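Local coordinates for protein mycosin-1 (Mycobacterium smegmatis, PDB 4KB5) that acts as a membrane-anchored, subtilisin-like serine protease that cleaves EspB and may help regulate ESX-1 (type VII) secretion and virulence, at residues A[132-137]-A[179-184]; A[157-162]-A[183-188]; A[164-169]-A[201-206]; A[194-199]-A[249-254]. All coordinates share one frame; numbering follows the deposited sequence.

Interaction 1: A[132-137]-A[179-184]; sequences RQTSVA and ISEAAC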
loop_
_atom_site.group_PDB
_atom_site.type_symbol
_atom_site.label_atom_id
_atom_site.label_comp_id
_atom_site.label_asym_id
_atom_site.label_seq_id
_atom_site.Cartn_x
_atom_site.Cartn_y
_atom_site.Cartn_z
ATOM N N ARG A 132 7.409 8.499 7.209
ATOM C CA ARG A 132 7.022 7.595 8.276
ATOM C C ARG A 132 5.702 8.081 8.837
ATOM O O ARG A 132 5.611 9.202 9.344
ATOM C CB ARG A 132 8.067 7.504 9.390
ATOM C CG ARG A 132 7.533 6.712 10.580
ATOM C CD ARG A 132 8.618 6.206 11.516
ATOM N NE ARG A 132 9.209 7.285 12.304
ATOM C CZ ARG A 132 10.020 7.106 13.343
ATOM N NH1 ARG A 132 10.352 5.872 13.739
ATOM N NH2 ARG A 132 10.502 8.169 13.986
ATOM N N GLN A 133 4.682 7.231 8.737
ATOM C CA GLN A 133 3.333 7.606 9.139
ATOM C C GLN A 133 2.814 6.623 10.171
ATOM O O GLN A 133 1.873 6.914 10.898
ATOM C CB GLN A 133 2.421 7.674 7.906
ATOM C CG GLN A 133 0.992 8.152 8.155
ATOM C CD GLN A 133 0.064 7.029 8.577
ATOM O OE1 GLN A 133 0.210 5.886 8.134
ATOM N NE2 GLN A 133 -0.898 7.346 9.447
ATOM N N THR A 134 3.440 5.459 10.255
ATOM C CA THR A 134 2.961 4.446 11.177
ATOM C C THR A 134 4.128 3.752 11.875
ATOM O O THR A 134 5.216 3.680 11.318
ATOM C CB THR A 134 2.078 3.401 10.436
ATOM O OG1 THR A 134 1.490 2.526 11.395
ATOM C CG2 THR A 134 2.897 2.573 9.472
ATOM N N SER A 135 3.887 3.223 13.073
ATOM C CA SER A 135 4.910 2.510 13.833
ATOM C C SER A 135 4.282 1.726 14.986
ATOM O O SER A 135 3.346 2.205 15.635
ATOM C CB SER A 135 5.935 3.505 14.416
ATOM O OG SER A 135 6.881 2.816 15.224
ATOM N N VAL A 136 4.809 0.537 15.255
ATOM C CA VAL A 136 4.408 -0.225 16.430
ATOM C C VAL A 136 5.373 0.031 17.607
ATOM O O VAL A 136 5.016 -0.144 18.778
ATOM C CB VAL A 136 4.256 -1.737 16.099
ATOM C CG1 VAL A 136 5.607 -2.430 15.961
ATOM C CG2 VAL A 136 3.409 -2.439 17.146
ATOM N N ALA A 137 6.594 0.451 17.291
ATOM C CA ALA A 137 7.590 0.741 18.322
ATOM C C ALA A 137 7.270 2.048 19.035
ATOM O O ALA A 137 7.557 2.194 20.216
ATOM C CB ALA A 137 8.987 0.794 17.717
ATOM N N ILE A 179 0.734 3.223 0.125
ATOM C CA ILE A 179 0.271 3.377 1.492
ATOM C C ILE A 179 0.148 2.020 2.184
ATOM O O ILE A 179 -0.672 1.171 1.780
ATOM C CB ILE A 179 -1.075 4.144 1.571
ATOM C CG1 ILE A 179 -0.921 5.571 1.038
ATOM C CG2 ILE A 179 -1.633 4.119 2.987
ATOM C CD1 ILE A 179 -2.213 6.368 0.987
ATOM N N SER A 180 0.954 1.820 3.230
ATOM C CA SER A 180 0.978 0.539 3.936
ATOM C C SER A 180 -0.116 0.452 4.985
ATOM O O SER A 180 -0.583 -0.646 5.321
ATOM C CB SER A 180 2.352 0.296 4.592
ATOM O OG SER A 180 2.519 1.112 5.741
ATOM N N GLU A 181 -0.522 1.604 5.511
ATOM C CA GLU A 181 -1.554 1.644 6.541
ATOM C C GLU A 181 -2.891 1.094 6.026
ATOM O O GLU A 181 -3.309 1.377 4.908
ATOM C CB GLU A 181 -1.738 3.073 7.075
ATOM C CG GLU A 181 -2.938 3.283 7.996
ATOM C CD GLU A 181 -2.773 2.629 9.360
ATOM O OE1 GLU A 181 -2.711 1.382 9.457
ATOM O OE2 GLU A 181 -2.719 3.376 10.354
ATOM N N ALA A 182 -3.517 0.277 6.855
ATOM C CA ALA A 182 -4.855 -0.189 6.635
ATOM C C ALA A 182 -5.554 -0.037 7.979
ATOM O O ALA A 182 -5.459 -0.906 8.847
ATOM C CB ALA A 182 -4.845 -1.636 6.192
ATOM N N ALA A 183 -6.236 1.088 8.153
ATOM C CA ALA A 183 -6.935 1.384 9.411
ATOM C C ALA A 183 -8.295 0.693 9.422
ATOM O O ALA A 183 -9.121 0.935 8.539
ATOM C CB ALA A 183 -7.089 2.889 9.578
ATOM N N CYS A 184 -8.512 -0.155 10.425
ATOM C CA CYS A 184 -9.689 -1.019 10.524
ATOM C C CYS A 184 -10.572 -0.615 11.693
ATOM O O CYS A 184 -10.076 -0.339 12.780
ATOM C CB CYS A 184 -9.271 -2.481 10.721
ATOM S SG CYS A 184 -8.383 -3.228 9.334
HETATM O O HOH W 1 0.933 4.057 5.911
#

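Interaction 2: A[157-162]-A[183-188]; sequences GSIRSL and ACYKVT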
loop_
_atom_site.group_PDB
_atom_site.type_symbol
_atom_site.label_atom_id
_atom_site.label_comp_id
_atom_site.label_asym_id
_atom_site.label_seq_id
_atom_site.Cartn_x
_atom_site.Cartn_y
_atom_site.Cartn_z
ATOM N N GLY A 157 -6.644 8.855 14.965
ATOM C CA GLY A 157 -5.416 9.656 14.930
ATOM C C GLY A 157 -4.565 9.251 13.731
ATOM O O GLY A 157 -4.053 10.096 12.995
ATOM N N SER A 158 -4.459 7.943 13.515
ATOM C CA SER A 158 -3.708 7.422 12.388
ATOM C C SER A 158 -4.312 7.877 11.047
ATOM O O SER A 158 -3.585 8.334 10.157
ATOM C CB SER A 158 -3.617 5.909 12.472
ATOM O OG SER A 158 -2.827 5.436 11.405
ATOM N N ILE A 159 -5.641 7.795 10.926
ATOM C CA ILE A 159 -6.361 8.320 9.748
ATOM C C ILE A 159 -6.076 9.798 9.472
ATOM O O ILE A 159 -5.790 10.183 8.332
ATOM C CB ILE A 159 -7.895 8.050 9.843
ATOM C CG1 ILE A 159 -8.179 6.599 9.423
ATOM C CG2 ILE A 159 -8.685 9.008 8.951
ATOM C CD1 ILE A 159 -9.490 6.022 9.927
ATOM N N ARG A 160 -6.146 10.630 10.512
ATOM C CA ARG A 160 -5.881 12.061 10.333
ATOM C C ARG A 160 -4.434 12.356 9.957
ATOM O O ARG A 160 -4.174 13.251 9.149
ATOM C CB ARG A 160 -6.285 12.868 11.575
ATOM C CG ARG A 160 -7.799 12.978 11.789
ATOM C CD ARG A 160 -8.150 13.913 12.948
ATOM N NE ARG A 160 -7.545 13.481 14.207
ATOM C CZ ARG A 160 -8.115 12.655 15.077
ATOM N NH1 ARG A 160 -9.324 12.155 14.851
ATOM N NH2 ARG A 160 -7.476 12.323 16.186
ATOM N N SER A 161 -3.480 11.623 10.534
ATOM C CA SER A 161 -2.081 11.856 10.142
ATOM C C SER A 161 -1.817 11.330 8.728
ATOM O O SER A 161 -1.095 11.957 7.958
ATOM C CB SER A 161 -1.092 11.284 11.161
ATOM O OG SER A 161 -1.179 9.876 11.205
ATOM N N LEU A 162 -2.445 10.211 8.365
ATOM C CA LEU A 162 -2.319 9.700 6.986
ATOM C C LEU A 162 -2.743 10.742 5.953
ATOM O O LEU A 162 -2.027 11.000 4.969
ATOM C CB LEU A 162 -3.121 8.416 6.808
ATOM C CG LEU A 162 -3.066 7.832 5.382
ATOM C CD1 LEU A 162 -1.640 7.410 5.009
ATOM C CD2 LEU A 162 -4.032 6.660 5.265
ATOM N N ALA A 183 -6.236 1.088 8.153
ATOM C CA ALA A 183 -6.935 1.384 9.411
ATOM C C ALA A 183 -8.295 0.693 9.422
ATOM O O ALA A 183 -9.121 0.935 8.539
ATOM C CB ALA A 183 -7.089 2.889 9.578
ATOM N N CYS A 184 -8.512 -0.155 10.425
ATOM C CA CYS A 184 -9.689 -1.019 10.524
ATOM C C CYS A 184 -10.572 -0.615 11.693
ATOM O O CYS A 184 -10.076 -0.339 12.780
ATOM C CB CYS A 184 -9.271 -2.481 10.721
ATOM S SG CYS A 184 -8.383 -3.228 9.334
ATOM N N TYR A 185 -11.878 -0.579 11.460
ATOM C CA TYR A 185 -12.849 -0.287 12.509
ATOM C C TYR A 185 -14.235 -0.833 12.165
ATOM O O TYR A 185 -14.570 -1.017 10.986
ATOM C CB TYR A 185 -12.899 1.213 12.841
ATOM C CG TYR A 185 -13.257 2.158 11.710
ATOM C CD1 TYR A 185 -12.293 2.595 10.805
ATOM C CD2 TYR A 185 -14.555 2.651 11.573
ATOM C CE1 TYR A 185 -12.608 3.481 9.785
ATOM C CE2 TYR A 185 -14.889 3.542 10.556
ATOM C CZ TYR A 185 -13.911 3.953 9.659
ATOM O OH TYR A 185 -14.222 4.837 8.644
ATOM N N LYS A 186 -15.017 -1.104 13.208
ATOM C CA LYS A 186 -16.364 -1.632 13.063
ATOM C C LYS A 186 -17.281 -0.643 12.365
ATOM O O LYS A 186 -17.152 0.577 12.540
ATOM C CB LYS A 186 -16.942 -2.010 14.432
ATOM C CG LYS A 186 -16.261 -3.219 15.045
ATOM C CD LYS A 186 -16.870 -3.617 16.379
ATOM C CE LYS A 186 -16.019 -4.691 17.040
ATOM N NZ LYS A 186 -16.678 -5.282 18.237
ATOM N N VAL A 187 -18.210 -1.177 11.577
ATOM C CA VAL A 187 -19.201 -0.356 10.881
ATOM C C VAL A 187 -20.063 0.462 11.850
ATOM O O VAL A 187 -20.582 1.511 11.483
ATOM C CB VAL A 187 -20.086 -1.183 9.912
ATOM C CG1 VAL A 187 -19.261 -1.687 8.728
ATOM C CG2 VAL A 187 -20.784 -2.334 10.629
ATOM N N THR A 188 -20.197 -0.007 13.089
ATOM C CA THR A 188 -20.932 0.744 14.108
ATOM C C THR A 188 -20.159 1.968 14.612
ATOM O O THR A 188 -20.755 3.026 14.871
ATOM C CB THR A 188 -21.343 -0.143 15.294
ATOM O OG1 THR A 188 -20.208 -0.879 15.749
ATOM C CG2 THR A 188 -22.417 -1.115 14.866
#

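Interaction 3: A[164-169]-A[201-206]; sequences RSVVHA and NYAVNV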
loop_
_atom_site.group_PDB
_atom_site.type_symbol
_atom_site.label_atom_id
_atom_site.label_comp_id
_atom_site.label_asym_id
_atom_site.label_seq_id
_atom_site.Cartn_x
_atom_site.Cartn_y
_atom_site.Cartn_z
ATOM N N ARG A 164 -2.710 13.977 6.135
ATOM C CA ARG A 164 -1.662 14.983 6.023
ATOM C C ARG A 164 -0.485 14.455 5.209
ATOM O O ARG A 164 0.048 15.154 4.346
ATOM C CB ARG A 164 -1.188 15.420 7.411
ATOM C CG ARG A 164 -2.032 16.517 8.037
ATOM C CD ARG A 164 -1.352 17.106 9.263
ATOM N NE ARG A 164 -1.499 16.246 10.434
ATOM C CZ ARG A 164 -0.495 15.593 11.010
ATOM N NH1 ARG A 164 0.734 15.698 10.524
ATOM N NH2 ARG A 164 -0.720 14.832 12.073
ATOM N N SER A 165 -0.083 13.217 5.485
ATOM C CA SER A 165 1.043 12.586 4.751
ATOM C C SER A 165 0.784 12.477 3.238
ATOM O O SER A 165 1.698 12.681 2.426
ATOM C CB SER A 165 1.431 11.234 5.374
ATOM O OG SER A 165 0.497 10.210 5.059
ATOM N N VAL A 166 -0.473 12.217 2.862
ATOM C CA VAL A 166 -0.860 12.151 1.451
ATOM C C VAL A 166 -0.745 13.518 0.771
ATOM O O VAL A 166 -0.193 13.630 -0.337
ATOM C CB VAL A 166 -2.291 11.562 1.282
ATOM C CG1 VAL A 166 -2.756 11.625 -0.171
ATOM C CG2 VAL A 166 -2.331 10.128 1.775
ATOM N N VAL A 167 -1.255 14.562 1.424
ATOM C CA VAL A 167 -1.111 15.927 0.884
ATOM C C VAL A 167 0.371 16.260 0.721
ATOM O O VAL A 167 0.804 16.771 -0.322
ATOM C CB VAL A 167 -1.798 16.986 1.791
ATOM C CG1 VAL A 167 -1.382 18.405 1.390
ATOM C CG2 VAL A 167 -3.314 16.825 1.753
ATOM N N HIS A 168 1.141 15.949 1.756
ATOM C CA HIS A 168 2.585 16.219 1.773
ATOM C C HIS A 168 3.324 15.511 0.656
ATOM O O HIS A 168 4.100 16.132 -0.088
ATOM C CB HIS A 168 3.162 15.824 3.127
ATOM C CG HIS A 168 4.496 16.469 3.426
ATOM N ND1 HIS A 168 5.606 15.755 3.702
ATOM C CD2 HIS A 168 4.873 17.806 3.458
ATOM C CE1 HIS A 168 6.636 16.595 3.921
ATOM N NE2 HIS A 168 6.187 17.850 3.767
ATOM N N ALA A 169 3.065 14.208 0.501
ATOM C CA ALA A 169 3.711 13.417 -0.554
ATOM C C ALA A 169 3.392 13.995 -1.918
ATOM O O ALA A 169 4.282 14.157 -2.774
ATOM C CB ALA A 169 3.269 11.960 -0.465
ATOM N N ASN A 201 -8.434 12.726 -2.939
ATOM C CA ASN A 201 -8.941 13.459 -4.099
ATOM C C ASN A 201 -7.972 14.541 -4.535
ATOM O O ASN A 201 -7.704 14.707 -5.727
ATOM C CB ASN A 201 -10.308 14.076 -3.777
ATOM C CG ASN A 201 -10.874 14.867 -4.942
ATOM O OD1 ASN A 201 -11.354 14.299 -5.926
ATOM N ND2 ASN A 201 -10.794 16.190 -4.848
ATOM N N TYR A 202 -7.431 15.275 -3.561
ATOM C CA TYR A 202 -6.394 16.262 -3.844
ATOM C C TYR A 202 -5.160 15.649 -4.532
ATOM O O TYR A 202 -4.720 16.111 -5.590
ATOM C CB TYR A 202 -5.981 17.003 -2.550
ATOM C CG TYR A 202 -4.831 17.959 -2.766
ATOM C CD1 TYR A 202 -5.019 19.177 -3.432
ATOM C CD2 TYR A 202 -3.544 17.638 -2.326
ATOM C CE1 TYR A 202 -3.954 20.051 -3.647
ATOM C CE2 TYR A 202 -2.478 18.505 -2.529
ATOM C CZ TYR A 202 -2.685 19.707 -3.186
ATOM O OH TYR A 202 -1.614 20.552 -3.390
ATOM N N ALA A 203 -4.595 14.613 -3.924
ATOM C CA ALA A 203 -3.396 13.976 -4.484
ATOM C C ALA A 203 -3.654 13.357 -5.877
ATOM O O ALA A 203 -2.818 13.474 -6.786
ATOM C CB ALA A 203 -2.858 12.932 -3.512
ATOM N N VAL A 204 -4.818 12.731 -6.053
ATOM C CA VAL A 204 -5.116 12.042 -7.326
ATOM C C VAL A 204 -5.609 13.036 -8.376
ATOM O O VAL A 204 -5.010 13.184 -9.435
ATOM C CB VAL A 204 -6.139 10.887 -7.135
ATOM C CG1 VAL A 204 -6.447 10.179 -8.453
ATOM C CG2 VAL A 204 -5.627 9.880 -6.117
ATOM N N ASN A 205 -6.688 13.738 -8.062
ATOM C CA ASN A 205 -7.374 14.560 -9.062
ATOM C C ASN A 205 -6.795 15.949 -9.297
ATOM O O ASN A 205 -6.922 16.481 -10.395
ATOM C CB ASN A 205 -8.882 14.585 -8.774
ATOM C CG ASN A 205 -9.535 13.233 -9.058
ATOM O OD1 ASN A 205 -9.142 12.544 -9.996
ATOM N ND2 ASN A 205 -10.499 12.834 -8.233
ATOM N N VAL A 206 -6.145 16.518 -8.281
ATOM C CA VAL A 206 -5.489 17.819 -8.420
ATOM C C VAL A 206 -4.007 17.654 -8.764
ATOM O O VAL A 206 -3.519 18.289 -9.687
ATOM C CB VAL A 206 -5.661 18.712 -7.159
ATOM C CG1 VAL A 206 -4.940 20.043 -7.337
ATOM C CG2 VAL A 206 -7.137 18.955 -6.870
#

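Interaction 4: A[194-199]-A[249-254]; sequences TSLGAA and AWYDPL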
loop_
_atom_site.group_PDB
_atom_site.type_symbol
_atom_site.label_atom_id
_atom_site.label_comp_id
_atom_site.label_asym_id
_atom_site.label_seq_id
_atom_site.Cartn_x
_atom_site.Cartn_y
_atom_site.Cartn_z
ATOM N N THR A 194 -13.274 12.528 6.755
ATOM C CA THR A 194 -13.460 13.464 5.654
ATOM C C THR A 194 -12.152 14.087 5.174
ATOM O O THR A 194 -12.032 14.432 3.995
ATOM C CB THR A 194 -14.505 14.574 5.963
ATOM O OG1 THR A 194 -14.173 15.221 7.191
ATOM C CG2 THR A 194 -15.912 13.998 6.084
ATOM N N SER A 195 -11.176 14.246 6.071
ATOM C CA SER A 195 -9.905 14.842 5.654
ATOM C C SER A 195 -9.112 13.861 4.788
ATOM O O SER A 195 -8.434 14.280 3.850
ATOM C CB SER A 195 -9.063 15.334 6.847
ATOM O OG SER A 195 -8.653 14.243 7.651
ATOM N N LEU A 196 -9.228 12.569 5.077
ATOM C CA LEU A 196 -8.536 11.533 4.279
ATOM C C LEU A 196 -9.102 11.441 2.865
ATOM O O LEU A 196 -8.349 11.468 1.887
ATOM C CB LEU A 196 -8.578 10.168 4.971
ATOM C CG LEU A 196 -7.853 9.002 4.271
ATOM C CD1 LEU A 196 -6.402 9.336 3.914
ATOM C CD2 LEU A 196 -7.916 7.755 5.139
ATOM N N GLY A 197 -10.432 11.364 2.756
ATOM C CA GLY A 197 -11.093 11.380 1.443
ATOM C C GLY A 197 -10.707 12.619 0.655
ATOM O O GLY A 197 -10.424 12.546 -0.544
ATOM N N ALA A 198 -10.673 13.771 1.331
ATOM C CA ALA A 198 -10.269 15.013 0.660
ATOM C C ALA A 198 -8.788 14.999 0.226
ATOM O O ALA A 198 -8.440 15.458 -0.867
ATOM C CB ALA A 198 -10.560 16.218 1.558
ATOM N N ALA A 199 -7.911 14.489 1.084
ATOM C CA ALA A 199 -6.475 14.425 0.749
ATOM C C ALA A 199 -6.225 13.508 -0.476
ATOM O O ALA A 199 -5.446 13.840 -1.382
ATOM C CB ALA A 199 -5.678 13.942 1.961
ATOM N N ALA A 249 -8.287 1.694 2.081
ATOM C CA ALA A 249 -8.680 0.633 1.153
ATOM C C ALA A 249 -10.038 0.907 0.498
ATOM O O ALA A 249 -10.212 0.700 -0.714
ATOM C CB ALA A 249 -8.690 -0.720 1.867
ATOM N N TRP A 250 -10.988 1.417 1.282
ATOM C CA TRP A 250 -12.347 1.583 0.765
ATOM C C TRP A 250 -12.588 2.759 -0.154
ATOM O O TRP A 250 -13.710 2.935 -0.618
ATOM C CB TRP A 250 -13.397 1.493 1.872
ATOM C CG TRP A 250 -13.503 2.704 2.771
ATOM C CD1 TRP A 250 -12.516 3.658 3.063
ATOM C CD2 TRP A 250 -14.666 3.099 3.583
ATOM N NE1 TRP A 250 -12.990 4.598 3.952
ATOM C CE2 TRP A 250 -14.267 4.318 4.311
ATOM C CE3 TRP A 250 -15.947 2.584 3.774
ATOM C CZ2 TRP A 250 -15.139 4.981 5.174
ATOM C CZ3 TRP A 250 -16.815 3.262 4.642
ATOM C CH2 TRP A 250 -16.417 4.430 5.327
ATOM N N TYR A 251 -11.558 3.543 -0.471
ATOM C CA TYR A 251 -11.702 4.603 -1.488
ATOM C C TYR A 251 -11.528 4.132 -2.935
ATOM O O TYR A 251 -11.561 4.942 -3.858
ATOM C CB TYR A 251 -10.772 5.778 -1.196
ATOM C CG TYR A 251 -11.190 6.556 0.029
ATOM C CD1 TYR A 251 -12.310 7.407 -0.001
ATOM C CD2 TYR A 251 -10.506 6.413 1.226
ATOM C CE1 TYR A 251 -12.715 8.108 1.139
ATOM C CE2 TYR A 251 -10.889 7.110 2.360
ATOM C CZ TYR A 251 -11.992 7.958 2.311
ATOM O OH TYR A 251 -12.367 8.638 3.443
ATOM N N ASP A 252 -11.337 2.829 -3.131
ATOM C CA ASP A 252 -11.387 2.209 -4.463
ATOM C C ASP A 252 -12.602 2.743 -5.247
ATOM O O ASP A 252 -13.684 2.824 -4.687
ATOM C CB ASP A 252 -11.512 0.698 -4.304
ATOM C CG ASP A 252 -11.916 -0.004 -5.600
ATOM O OD1 ASP A 252 -13.026 -0.589 -5.653
ATOM O OD2 ASP A 252 -11.123 0.040 -6.567
ATOM N N PRO A 253 -12.429 3.101 -6.538
ATOM C CA PRO A 253 -11.267 2.978 -7.412
ATOM C C PRO A 253 -10.427 4.247 -7.558
ATOM O O PRO A 253 -9.584 4.327 -8.458
ATOM C CB PRO A 253 -11.907 2.630 -8.771
ATOM C CG PRO A 253 -13.259 3.295 -8.739
ATOM C CD PRO A 253 -13.601 3.596 -7.292
ATOM N N LEU A 254 -10.665 5.237 -6.705
ATOM C CA LEU A 254 -9.783 6.401 -6.651
ATOM C C LEU A 254 -8.365 5.962 -6.257
ATOM O O LEU A 254 -7.386 6.427 -6.822
ATOM C CB LEU A 254 -10.335 7.422 -5.666
ATOM C CG LEU A 254 -9.998 8.894 -5.892
ATOM C CD1 LEU A 254 -10.033 9.314 -7.365
ATOM C CD2 LEU A 254 -10.975 9.723 -5.080
#

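Interaction 1: A[132-137]-A[179-184]
Gln133 and Glu181 meet through a shared water and by direct van der Waals contact. One water molecule donates to Gln133 OE1 at 3.0 Å and accepts from the backbone N of Glu181 at 2.9 Å, so a side-chain carbonyl and a main-chain amide are satisfied together. The other end of the same amide is also held, because Gln133 NE2 hydrogen bonds to Ser161 OG on helix 154-171. Grips on both the oxygen and the nitrogen fix the rotation of the amide.

The segments begin at the ends of strands 127-132 and 176-179 of the central parallel sheet of the subtilisin-like fold. These strands flank strand 65-70, which ends at Asp70 of the charge relay system. Ser180 lies beside this site, its side chain about 3 Å from those of Asp70 and Ser312, and its OG makes a weak hydrogen bond to Ile69 O.

Van der Waals contacts supply the rest. A bend at chi2 (-86°) turns the Gln133 amide across the Glu181 chain at roughly a right angle, with OE1 3.6 Å from Glu181 CB. Further along, the methyl of Thr134 contributes a looser touch, CG2 lying 4.0 Å from Ser180 OG.

Interaction 2: A[157-162]-A[183-188]
Helix 154-171, the crossover helix of the subtilisin-like fold between parallel strands 127-132 and 176-179, which have strand 65-70 between them, rests through Ile159 on Ala183 and Tyr185 of strand 183-186. That short strand pairs antiparallel with strand 244-247 through backbone bonds of Ala183 with Ser247 and of Tyr185 with Ile245. Between Ala183 and Tyr185, Cys184 points away from the helix and is tied by a disulfide to Cys222. The alternation of the strand therefore gives one side to the helix and the other to the covalent link.

The contact itself is entirely apolar and buried. Ile159 carries CG1 anti to its carbonyl carbon (chi1 -80°), which extends the longer branch toward the strand, and CG1 lies 3.9 Å from Ala183 CB. The side chains of Ile159 and Tyr185 cross at about a right angle, and it is the CD1 methyl that reaches the ring. The Tyr185 hydroxyl is hydrogen bonded to Glu193 OE1. At the junction of the three side chains, Ile159 CD1 is 4.0 Å from both Ala183 CB and Tyr185 CE1.

Interaction 3: A[164-169]-A[201-206]
With chi1 at 174°, Val166 turns its CG1 methyl against Ala203, while Tyr202, extended in the same sense (chi1 175°), swings its ring toward Val167. Two side chains from each helix thus make the contact between helix 154-171 and helix 194-206. These helices lie together against the central parallel sheet of the subtilase core, where Val166 and Ala203 both touch Ile211 of strand 210-214.

The tightest approach is Val166 CG1 to Ala203 CB, 3.6 Å apart. Because alanine offers only a methyl here, the backbones can come close, and CA of Val167 is 6.2 Å from CA of Ala203. The neighbouring pair is bulkier: both valine methyls approach the ring carbons obliquely, Val167 CG1 at 4.1 Å from Tyr202 CE2 and Val167 CG2 at 4.2 Å from Tyr202 CD2. The ring ends in a hydroxyl hydrogen bonded to Asn171 OD1, beyond the hydrophobic patch and back on the first helix.

On helix 194-206, Asn205 ND2 donates to Asn201 OD1 at 2.9 Å, one turn apart. The chemistry implies a division of labour: methyls and ring carbons fill the interface by dispersion, while the tyrosine hydroxyl adds a directional link from helix to helix.

Interaction 4: A[194-199]-A[249-254]
The hydroxyl of Tyr251 is placed at the start of helix 194-206, 3.4 Å from the backbone N of Gly197 and hydrogen bonded to Glu193 OE2. The same carboxylate oxygen also takes the indole NE1 of Trp250, so two neighbouring aromatic residues grip one acceptor just ahead of the helix. The positive end of the helix dipole lies close by and would probably help to stabilise the negative charge.

This is an instance of a loop packing on a helix of the subtilisin-like core: segment 249-254 links strand 244-247 to strand 256-261 of the parallel sheet and opens with a short 3-10 turn at 249-251. From that turn the Tyr251 side chain reaches the helix at Gly197. With no side chain there, the ring carbons come close to the main chain, Tyr251 CZ lying 3.6 Å and Tyr251 CE1 3.7 Å from Gly197 CA. Pro5 and Ile200 also touch this tyrosine, and a bound glycerol, probably from the crystallisation liquor, is about 5 Å from its side chain.

Beside Gly197, Leu196 supplies the apolar half of the contact. Its CG stands anti to the backbone N (chi1 -178°), which carries the branched end to CE2 of the tyrosine. Leu196 CG and CD2 are each 4.1 Å from Tyr251 CE2. One face of the same ring is covered from within its own segment, with Trp250 CD1 3.8 Å above the plane and offset toward the rim.

The four contacts are linked through shared helices and strands, with interaction 1 nearest the active site. Interaction 1 lies beside the charge relay residues, whereas the Ala183 side chain of interaction 2 is about 12 Å from that of Ser312, and the Val166 side chain of interaction 3 about 12 Å from that of Asp70. Interactions 1 and 2 have centres about 10 Å apart and share Ala183 and Cys184. Helix 154-171 joins interactions 2 and 3, and helix 194-206 joins 3 and 4. Leucines fill one seam, Leu162 CD2 lying 3.8 Å from Leu196 CD1 between interactions 2 and 4. Glu193 connects Tyr185 of interaction 2 with the aromatic pair of interaction 4.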